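Local structure of EvdO1 (Micromonospora carbonacea, 4XBZ) at residues L128-L139 against E302-L312. The protein is probably a metal-dependent oxygenase of the phytanoyl-CoA dioxygenase family that carries out an oxidative cyclization in orthosomycin biosynthesis. Sequence-based numbering, arbitrary orientation.
Sequences LRIMEQLVGPNL and EPFDYQPAESL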
loop_
_atom_site.group_PDB
_atom_site.type_symbol
_atom_site.label_atom_id
_atom_site.label_comp_id
_atom_site.label_asym_id
_atom_site.label_seq_id
_atom_site.Cartn_x
_atom_site.Cartn_y
_atom_site.Cartn_z
ATOM N N LEU A 128 -9.218 -9.272 -5.570
ATOM C CA LEU A 128 -9.570 -7.902 -5.177
ATOM C C LEU A 128 -9.271 -7.561 -3.696
ATOM O O LEU A 128 -8.887 -6.435 -3.383
ATOM C CB LEU A 128 -11.040 -7.653 -5.473
ATOM C CG LEU A 128 -11.421 -7.736 -6.945
ATOM C CD1 LEU A 128 -12.936 -7.675 -7.083
ATOM C CD2 LEU A 128 -10.764 -6.599 -7.726
ATOM N N ARG A 129 -9.420 -8.532 -2.796
ATOM C CA ARG A 129 -9.077 -8.284 -1.399
ATOM C C ARG A 129 -7.573 -8.121 -1.217
ATOM O O ARG A 129 -7.136 -7.375 -0.329
ATOM C CB ARG A 129 -9.607 -9.394 -0.482
ATOM C CG ARG A 129 -11.073 -9.175 -0.110
ATOM C CD ARG A 129 -11.492 -9.931 1.149
ATOM N NE ARG A 129 -11.902 -11.306 0.879
ATOM C CZ ARG A 129 -13.059 -11.649 0.313
ATOM N NH1 ARG A 129 -13.927 -10.717 -0.070
ATOM N NH2 ARG A 129 -13.345 -12.932 0.118
ATOM N N ILE A 130 -6.789 -8.814 -2.044
ATOM C CA ILE A 130 -5.345 -8.626 -2.030
ATOM C C ILE A 130 -5.002 -7.248 -2.571
ATOM O O ILE A 130 -4.238 -6.506 -1.943
ATOM C CB ILE A 130 -4.598 -9.672 -2.865
ATOM C CG1 ILE A 130 -4.690 -11.053 -2.217
ATOM C CG2 ILE A 130 -3.141 -9.246 -3.036
ATOM C CD1 ILE A 130 -4.286 -12.180 -3.159
ATOM N N MET A 131 -5.561 -6.925 -3.741
ATOM C CA MET A 131 -5.391 -5.610 -4.354
ATOM C C MET A 131 -5.779 -4.486 -3.408
ATOM O O MET A 131 -5.081 -3.479 -3.314
ATOM C CB MET A 131 -6.209 -5.494 -5.651
ATOM C CG MET A 131 -5.597 -6.234 -6.852
ATOM S SD MET A 131 -3.931 -5.660 -7.291
ATOM C CE MET A 131 -2.926 -6.803 -6.362
ATOM N N GLU A 132 -6.884 -4.662 -2.698
ATOM C CA GLU A 132 -7.310 -3.643 -1.752
ATOM C C GLU A 132 -6.290 -3.412 -0.648
ATOM O O GLU A 132 -6.127 -2.283 -0.210
ATOM C CB GLU A 132 -8.652 -3.990 -1.118
ATOM C CG GLU A 132 -9.366 -2.743 -0.637
ATOM C CD GLU A 132 -10.063 -2.922 0.690
ATOM O OE1 GLU A 132 -9.641 -3.815 1.464
ATOM O OE2 GLU A 132 -11.040 -2.169 0.947
ATOM N N GLN A 133 -5.614 -4.466 -0.192
ATOM C CA GLN A 133 -4.572 -4.300 0.819
ATOM C C GLN A 133 -3.338 -3.624 0.218
ATOM O O GLN A 133 -2.642 -2.869 0.902
ATOM C CB GLN A 133 -4.182 -5.644 1.457
ATOM C CG GLN A 133 -5.090 -6.070 2.599
ATOM C CD GLN A 133 -5.249 -4.984 3.685
ATOM O OE1 GLN A 133 -4.309 -4.695 4.444
ATOM N NE2 GLN A 133 -6.448 -4.402 3.777
ATOM N N LEU A 134 -3.082 -3.876 -1.062
ATOM C CA LEU A 134 -1.852 -3.397 -1.681
ATOM C C LEU A 134 -2.019 -2.042 -2.349
ATOM O O LEU A 134 -1.209 -1.147 -2.166
ATOM C CB LEU A 134 -1.339 -4.423 -2.691
ATOM C CG LEU A 134 -0.953 -5.790 -2.108
ATOM C CD1 LEU A 134 -0.376 -6.700 -3.189
ATOM C CD2 LEU A 134 0.036 -5.628 -0.974
ATOM N N VAL A 135 -3.077 -1.897 -3.129
ATOM C CA VAL A 135 -3.322 -0.670 -3.858
ATOM C C VAL A 135 -4.124 0.293 -2.987
ATOM O O VAL A 135 -4.034 1.507 -3.143
ATOM C CB VAL A 135 -4.069 -0.970 -5.220
ATOM C CG1 VAL A 135 -4.504 0.296 -5.919
ATOM C CG2 VAL A 135 -3.180 -1.798 -6.159
ATOM N N GLY A 136 -4.890 -0.248 -2.045
ATOM C CA GLY A 136 -5.770 0.578 -1.238
ATOM C C GLY A 136 -7.254 0.430 -1.571
ATOM O O GLY A 136 -7.624 -0.185 -2.584
ATOM N N PRO A 137 -8.112 0.994 -0.706
ATOM C CA PRO A 137 -9.578 0.926 -0.769
ATOM C C PRO A 137 -10.187 1.654 -1.982
ATOM O O PRO A 137 -11.333 1.374 -2.316
ATOM C CB PRO A 137 -10.008 1.593 0.544
ATOM C CG PRO A 137 -8.881 2.556 0.851
ATOM C CD PRO A 137 -7.653 1.790 0.448
ATOM N N ASN A 138 -9.445 2.548 -2.629
ATOM C CA ASN A 138 -9.982 3.253 -3.802
ATOM C C ASN A 138 -9.452 2.686 -5.109
ATOM O O ASN A 138 -9.369 3.402 -6.115
ATOM C CB ASN A 138 -9.649 4.753 -3.759
ATOM C CG ASN A 138 -9.931 5.385 -2.406
ATOM O OD1 ASN A 138 -10.970 5.142 -1.797
ATOM N ND2 ASN A 138 -8.994 6.200 -1.928
ATOM N N LEU A 139 -9.068 1.414 -5.088
ATOM C CA LEU A 139 -8.537 0.763 -6.280
ATOM C C LEU A 139 -9.519 0.834 -7.457
ATOM O O LEU A 139 -10.730 0.695 -7.297
ATOM C CB LEU A 139 -8.195 -0.700 -5.990
ATOM C CG LEU A 139 -9.367 -1.666 -5.861
ATOM C CD1 LEU A 139 -9.297 -2.733 -6.973
ATOM C CD2 LEU A 139 -9.363 -2.310 -4.496
ATOM N N GLU A 302 -17.432 -15.397 -0.585
ATOM C CA GLU A 302 -17.681 -14.117 0.064
ATOM C C GLU A 302 -17.220 -12.979 -0.858
ATOM O O GLU A 302 -16.032 -12.658 -0.921
ATOM C CB GLU A 302 -16.967 -14.047 1.415
ATOM C CG GLU A 302 -17.306 -12.810 2.232
ATOM C CD GLU A 302 -18.792 -12.478 2.208
ATOM O OE1 GLU A 302 -19.597 -13.281 2.738
ATOM O OE2 GLU A 302 -19.152 -11.412 1.661
ATOM N N PRO A 303 -18.169 -12.365 -1.574
ATOM C CA PRO A 303 -17.885 -11.399 -2.646
ATOM C C PRO A 303 -17.222 -10.122 -2.154
ATOM O O PRO A 303 -17.547 -9.629 -1.060
ATOM C CB PRO A 303 -19.271 -11.098 -3.226
ATOM C CG PRO A 303 -20.222 -11.396 -2.123
ATOM C CD PRO A 303 -19.612 -12.503 -1.313
ATOM N N PHE A 304 -16.304 -9.593 -2.960
ATOM C CA PHE A 304 -15.591 -8.370 -2.599
ATOM C C PHE A 304 -16.534 -7.182 -2.357
ATOM O O PHE A 304 -17.418 -6.882 -3.171
ATOM C CB PHE A 304 -14.560 -8.007 -3.672
ATOM C CG PHE A 304 -13.761 -6.767 -3.351
ATOM C CD1 PHE A 304 -12.951 -6.715 -2.223
ATOM C CD2 PHE A 304 -13.812 -5.659 -4.180
ATOM C CE1 PHE A 304 -12.220 -5.584 -1.923
ATOM C CE2 PHE A 304 -13.076 -4.525 -3.884
ATOM C CZ PHE A 304 -12.280 -4.490 -2.759
ATOM N N ASP A 305 -16.320 -6.520 -1.222
ATOM C CA ASP A 305 -17.082 -5.344 -0.809
ATOM C C ASP A 305 -16.306 -4.073 -1.155
ATOM O O ASP A 305 -15.450 -3.629 -0.377
ATOM C CB ASP A 305 -17.374 -5.408 0.703
ATOM C CG ASP A 305 -18.322 -4.301 1.180
ATOM O OD1 ASP A 305 -19.108 -3.771 0.365
ATOM O OD2 ASP A 305 -18.289 -3.961 2.382
ATOM N N TYR A 306 -16.603 -3.488 -2.317
ATOM C CA TYR A 306 -15.868 -2.315 -2.814
ATOM C C TYR A 306 -16.348 -1.007 -2.156
ATOM O O TYR A 306 -17.458 -0.544 -2.399
ATOM C CB TYR A 306 -15.994 -2.227 -4.333
ATOM C CG TYR A 306 -15.205 -1.109 -4.984
ATOM C CD1 TYR A 306 -13.853 -0.901 -4.705
ATOM C CD2 TYR A 306 -15.810 -0.275 -5.907
ATOM C CE1 TYR A 306 -13.138 0.139 -5.335
ATOM C CE2 TYR A 306 -15.123 0.746 -6.535
ATOM C CZ TYR A 306 -13.797 0.961 -6.262
ATOM O OH TYR A 306 -13.161 2.001 -6.929
ATOM N N GLN A 307 -15.493 -0.411 -1.336
ATOM C CA GLN A 307 -15.885 0.738 -0.514
ATOM C C GLN A 307 -14.819 1.831 -0.507
ATOM O O GLN A 307 -14.061 1.957 0.437
ATOM C CB GLN A 307 -16.167 0.297 0.935
ATOM C CG GLN A 307 -17.361 -0.660 1.099
ATOM C CD GLN A 307 -18.701 -0.019 0.729
ATOM O OE1 GLN A 307 -18.849 1.207 0.759
ATOM N NE2 GLN A 307 -19.677 -0.850 0.363
ATOM N N PRO A 308 -14.743 2.619 -1.579
ATOM C CA PRO A 308 -13.746 3.689 -1.550
ATOM C C PRO A 308 -14.219 4.880 -0.733
ATOM O O PRO A 308 -15.380 4.904 -0.351
ATOM C CB PRO A 308 -13.593 4.060 -3.025
ATOM C CG PRO A 308 -14.828 3.615 -3.657
ATOM C CD PRO A 308 -15.316 2.426 -2.914
ATOM N N ALA A 309 -13.338 5.835 -0.460
ATOM C CA ALA A 309 -13.751 7.075 0.198
ATOM C C ALA A 309 -14.885 7.736 -0.587
ATOM O O ALA A 309 -14.907 7.645 -1.814
ATOM C CB ALA A 309 -12.584 8.021 0.334
ATOM N N GLU A 310 -15.814 8.392 0.119
ATOM C CA GLU A 310 -17.036 8.910 -0.501
ATOM C C GLU A 310 -16.756 9.915 -1.606
ATOM O O GLU A 310 -17.350 9.824 -2.671
ATOM C CB GLU A 310 -17.967 9.551 0.536
ATOM C CG GLU A 310 -18.471 8.613 1.638
ATOM C CD GLU A 310 -19.382 7.499 1.123
ATOM O OE1 GLU A 310 -19.893 7.626 -0.010
ATOM O OE2 GLU A 310 -19.586 6.497 1.853
ATOM N N SER A 311 -15.838 10.851 -1.384
ATOM C CA SER A 311 -15.525 11.854 -2.409
ATOM C C SER A 311 -14.879 11.258 -3.678
ATOM O O SER A 311 -14.444 11.991 -4.575
ATOM C CB SER A 311 -14.593 12.917 -1.843
ATOM O OG SER A 311 -13.312 12.343 -1.602
ATOM N N LEU A 312 -14.785 9.935 -3.729
ATOM C CA LEU A 312 -14.208 9.246 -4.875
ATOM C C LEU A 312 -15.131 8.151 -5.417
ATOM O O LEU A 312 -14.721 7.351 -6.255
ATOM C CB LEU A 312 -12.863 8.645 -4.497
ATOM C CG LEU A 312 -11.724 9.625 -4.238
ATOM C CD1 LEU A 312 -10.718 8.983 -3.314
ATOM C CD2 LEU A 312 -11.073 10.006 -5.540
HETATM O O HOH W 1 -14.467 -7.827 0.911
HETATM O O HOH W 2 -12.722 -0.962 -1.078
HETATM O O HOH W 3 -13.728 -3.342 1.679
#
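Phe304 lies across Leu128 at about a right angle: Leu128 CB sits over one ring face, 3.7 Å from the centroid and 19° off the normal, a CH-pi contact. At the ring's edge, Arg129 CG approaches Phe304 CD1 at 3.7 Å. A bend at chi3 (-86°) turns the Arg129 chain so that its NH1 (3.0 Å) and NH2 (2.9 Å) both meet Glu302 O end-on, with the oxygen only 4° out of the guanidinium plane. A methionine in place of Arg129, lacking both N-H donors, would probably leave Glu302 O without its two-nitrogen grip and the 302-304 backbone less firmly tied to helix 125-134. Farther along, Asn138 OD1 accepts from Ala309 N at 2.8 Å, and Tyr306 OH gives Leu139 O a weak bond. The contact fastens an extended segment following helix 275-293 to helix 125-134 and the turn leading into strand 139-147 of the major sheet, in a double-stranded beta-helix fold. Between the Arg129 and Asn138 bonds, one water joins Glu132 OE2, Pro137 O and Gln307 N; another joins Glu132 OE2 to Asp305 O. In the second shell, Ile289 packs on Phe304 and Leu128, Glu265 accepts from Asn138 ND2, and Tyr202 of the second subunit packs on Asn138 and Ala309.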